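Local coordinates for protein ecto-NAD+ glycohydrolase (CD38 molecule) (PDB 3GC6) that is the bovine CD38 molecule, an ecto-enzyme of the ADP-ribosyl cyclase family, at residues C28-Q33 with L111-D116. The protein carries 1 engineered substitution. Residues are numbered along the deposited sequence; the frame is centred on the assembly and turned at random.
Sequences CDTYTQ and LGYLAD. With SO4 (sulfate ion), chain E.
Tyr31 sets ring atom CD1 over one face of Tyr113, CD1 of Tyr31 standing 3.6 Å from CG of Tyr113. The planes are inclined at 48° and the centroids of the Tyr31 and Tyr113 rings lie 5.4 Å apart, an oblique pairing in which CB of each residue also touches the partner ring. Each tyrosine holds CG anti to its backbone N (chi1 -174° in Tyr31), which carries the flat rings between the helices, where they offer broad apolar surfaces to each other. At its far end Tyr113 meets Thr30, whose CG2 lies 3.6 Å from Tyr113 OH, the two side chains crossing at about a right angle. Threonine suits the place by giving its methyl to Tyr113 while OG1 of Thr30 lies 2.7 Å from O3 of a sulfate ion, probably from the crystallisation liquor; Glu26 O is also within reach of that one proton, so its direction is not settled. Leu114 sends CD1 against Cys28, 3.5 Å from Cys28 N and 3.9 Å from Cys28 CB; its branched apolar end suits this buried spot.

Helices 20-35 and 110-115 belong to the helical part of the ADP-ribosyl cyclase fold, and their segments run roughly antiparallel, at 146°, their axes approaching to 9.8 Å. No hydrogen bond joins the segments directly. Cys28 is tied by a disulfide to Cys44 of helix 44-55, while Tyr31 OH is hydrogen-bonded to Asp108 O, which helps fix the ring's position.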
ATOM      1  N   CYS A  28      -4.025  -4.016  -8.050  1.00  4.46           N
ATOM      2  CA  CYS A  28      -2.836  -3.483  -7.397  1.00  4.56           C
ATOM      3  C   CYS A  28      -3.172  -2.978  -5.985  1.00  4.54           C
ATOM      4  O   CYS A  28      -2.451  -3.266  -5.022  1.00  4.36           O
ATOM      5  CB  CYS A  28      -2.231  -2.369  -8.231  1.00  4.85           C
ATOM      6  SG  CYS A  28      -0.568  -1.946  -7.736  1.00  5.00           S
ATOM      7  N   ASP A  29      -4.281  -2.263  -5.860  1.00  4.52           N
ATOM      8  CA  ASP A  29      -4.699  -1.811  -4.514  1.00  4.56           C
ATOM      9  C   ASP A  29      -5.001  -2.995  -3.610  1.00  4.51           C
ATOM     10  O   ASP A  29      -4.600  -3.032  -2.438  1.00  4.77           O
ATOM     11  CB  ASP A  29      -5.930  -0.908  -4.619  1.00  4.54           C
ATOM     12  CG  ASP A  29      -5.608   0.470  -5.217  1.00  5.62           C
ATOM     13  OD1 ASP A  29      -4.434   0.888  -5.199  1.00  4.77           O
ATOM     14  OD2 ASP A  29      -6.553   1.152  -5.703  1.00  6.26           O
ATOM     15  N   THR A  30      -5.748  -3.973  -4.128  1.00  4.40           N
ATOM     16  CA  THR A  30      -6.051  -5.158  -3.348  1.00  4.45           C
ATOM     17  C   THR A  30      -4.776  -5.866  -2.888  1.00  4.53           C
ATOM     18  O   THR A  30      -4.605  -6.235  -1.716  1.00  4.97           O
ATOM     19  CB  THR A  30      -6.950  -6.099  -4.174  1.00  4.72           C
ATOM     20  OG1 THR A  30      -8.205  -5.431  -4.360  1.00  5.19           O
ATOM     21  CG2 THR A  30      -7.140  -7.448  -3.453  1.00  5.38           C
ATOM     22  N   TYR A  31      -3.860  -6.060  -3.818  1.00  4.20           N
ATOM     23  CA  TYR A  31      -2.651  -6.778  -3.485  1.00  4.34           C
ATOM     24  C   TYR A  31      -1.803  -6.065  -2.419  1.00  4.56           C
ATOM     25  O   TYR A  31      -1.415  -6.674  -1.407  1.00  4.84           O
ATOM     26  CB  TYR A  31      -1.821  -7.001  -4.749  1.00  4.24           C
ATOM     27  CG  TYR A  31      -0.598  -7.883  -4.515  1.00  4.04           C
ATOM     28  CD1 TYR A  31      -0.671  -9.261  -4.726  1.00  4.21           C
ATOM     29  CD2 TYR A  31       0.608  -7.333  -4.060  1.00  4.33           C
ATOM     30  CE1 TYR A  31       0.430 -10.112  -4.497  1.00  4.39           C
ATOM     31  CE2 TYR A  31       1.732  -8.167  -3.829  1.00  4.13           C
ATOM     32  CZ  TYR A  31       1.628  -9.559  -4.062  1.00  4.06           C
ATOM     33  OH  TYR A  31       2.730 -10.388  -3.887  1.00  4.62           O
ATOM     34  N   THR A  32      -1.536  -4.781  -2.651  1.00  4.67           N
ATOM     35  CA  THR A  32      -0.589  -4.055  -1.816  1.00  4.88           C
ATOM     36  C   THR A  32      -1.151  -3.751  -0.443  1.00  5.23           C
ATOM     37  O   THR A  32      -0.370  -3.519   0.491  1.00  5.49           O
ATOM     38  CB  THR A  32      -0.159  -2.746  -2.450  1.00  5.00           C
ATOM     39  OG1 THR A  32      -1.332  -1.960  -2.721  1.00  4.64           O
ATOM     40  CG2 THR A  32       0.593  -3.000  -3.770  1.00  4.48           C
ATOM     41  N   GLN A  33      -2.482  -3.681  -0.333  1.00  5.25           N
ATOM     42  CA  GLN A  33      -3.106  -3.259   0.938  1.00  5.64           C
ATOM     43  C   GLN A  33      -3.773  -4.389   1.717  1.00  6.34           C
ATOM     44  O   GLN A  33      -3.940  -4.301   2.945  1.00  6.44           O
ATOM     45  CB  GLN A  33      -4.130  -2.161   0.656  1.00  5.11           C
ATOM     46  CG  GLN A  33      -3.516  -0.907   0.104  1.00  5.14           C
ATOM     47  CD  GLN A  33      -4.542   0.166  -0.164  1.00  5.50           C
ATOM     48  OE1 GLN A  33      -5.470   0.373   0.634  1.00  5.12           O
ATOM     49  NE2 GLN A  33      -4.383   0.871  -1.280  1.00  5.70           N
ATOM     50  N   LEU A 111       3.160  -8.331  -9.728  1.00  3.52           N
ATOM     51  CA  LEU A 111       2.910  -8.244 -11.166  1.00  3.42           C
ATOM     52  C   LEU A 111       2.155  -9.482 -11.685  1.00  3.20           C
ATOM     53  O   LEU A 111       1.327  -9.372 -12.607  1.00  3.46           O
ATOM     54  CB  LEU A 111       4.228  -8.007 -11.946  1.00  3.57           C
ATOM     55  CG  LEU A 111       4.850  -6.630 -11.688  1.00  3.86           C
ATOM     56  CD1 LEU A 111       6.164  -6.501 -12.465  1.00  4.20           C
ATOM     57  CD2 LEU A 111       3.859  -5.478 -12.106  1.00  4.11           C
ATOM     58  N   GLY A 112       2.522 -10.669 -11.167  1.00  3.43           N
ATOM     59  CA  GLY A 112       1.831 -11.900 -11.562  1.00  3.39           C
ATOM     60  C   GLY A 112       0.362 -11.835 -11.172  1.00  3.62           C
ATOM     61  O   GLY A 112      -0.514 -12.312 -11.904  1.00  3.79           O
ATOM     62  N   TYR A 113       0.093 -11.271 -10.005  1.00  3.66           N
ATOM     63  CA  TYR A 113      -1.275 -11.116  -9.548  1.00  3.85           C
ATOM     64  C   TYR A 113      -2.062 -10.148 -10.431  1.00  3.47           C
ATOM     65  O   TYR A 113      -3.219 -10.419 -10.794  1.00  4.15           O
ATOM     66  CB  TYR A 113      -1.257 -10.654  -8.078  1.00  3.74           C
ATOM     67  CG  TYR A 113      -2.629 -10.528  -7.448  1.00  4.44           C
ATOM     68  CD1 TYR A 113      -3.226 -11.625  -6.860  1.00  5.23           C
ATOM     69  CD2 TYR A 113      -3.306  -9.312  -7.411  1.00  4.65           C
ATOM     70  CE1 TYR A 113      -4.500 -11.519  -6.266  1.00  5.75           C
ATOM     71  CE2 TYR A 113      -4.569  -9.194  -6.810  1.00  4.75           C
ATOM     72  CZ  TYR A 113      -5.156 -10.306  -6.254  1.00  5.62           C
ATOM     73  OH  TYR A 113      -6.414 -10.209  -5.649  1.00  6.74           O
ATOM     74  N   LEU A 114      -1.450  -9.022 -10.792  1.00  3.50           N
ATOM     75  CA  LEU A 114      -2.157  -8.088 -11.683  1.00  3.77           C
ATOM     76  C   LEU A 114      -2.554  -8.766 -13.002  1.00  3.66           C
ATOM     77  O   LEU A 114      -3.656  -8.557 -13.494  1.00  3.97           O
ATOM     78  CB  LEU A 114      -1.279  -6.887 -12.027  1.00  4.02           C
ATOM     79  CG  LEU A 114      -1.371  -5.641 -11.173  1.00  5.64           C
ATOM     80  CD1 LEU A 114      -1.569  -5.919  -9.702  1.00  6.00           C
ATOM     81  CD2 LEU A 114      -0.227  -4.602 -11.505  1.00  5.23           C
ATOM     82  N   ALA A 115      -1.626  -9.537 -13.589  1.00  3.41           N
ATOM     83  CA  ALA A 115      -1.771  -9.997 -14.973  1.00  3.22           C
ATOM     84  C   ALA A 115      -2.475 -11.339 -15.118  1.00  3.62           C
ATOM     85  O   ALA A 115      -2.935 -11.677 -16.183  1.00  3.60           O
ATOM     86  CB  ALA A 115      -0.372 -10.063 -15.607  1.00  3.63           C
ATOM     87  N   ASP A 116      -2.598 -12.102 -14.027  1.00  3.70           N
ATOM     88  CA  ASP A 116      -3.087 -13.476 -14.124  1.00  4.17           C
ATOM     89  C   ASP A 116      -4.454 -13.513 -14.796  1.00  3.77           C
ATOM     90  O   ASP A 116      -5.380 -12.806 -14.358  1.00  3.94           O
ATOM     91  CB  ASP A 116      -3.223 -14.051 -12.707  1.00  4.20           C
ATOM     92  CG  ASP A 116      -3.391 -15.576 -12.695  1.00  5.97           C
ATOM     93  OD1 ASP A 116      -3.154 -16.239 -13.708  1.00  6.22           O
ATOM     94  OD2 ASP A 116      -3.747 -16.088 -11.617  1.00  8.30           O
TER
HETATM   95  S   SO4 E 279     -10.063  -4.780  -1.783  1.00 67.81           S
HETATM   96  O1  SO4 E 279      -8.795  -5.373  -1.363  1.00 68.05           O
HETATM   97  O2  SO4 E 279     -10.673  -4.077  -0.647  1.00 67.22           O
HETATM   98  O3  SO4 E 279      -9.816  -3.848  -2.882  1.00 66.87           O
HETATM   99  O4  SO4 E 279     -10.966  -5.839  -2.240  1.00 67.76           O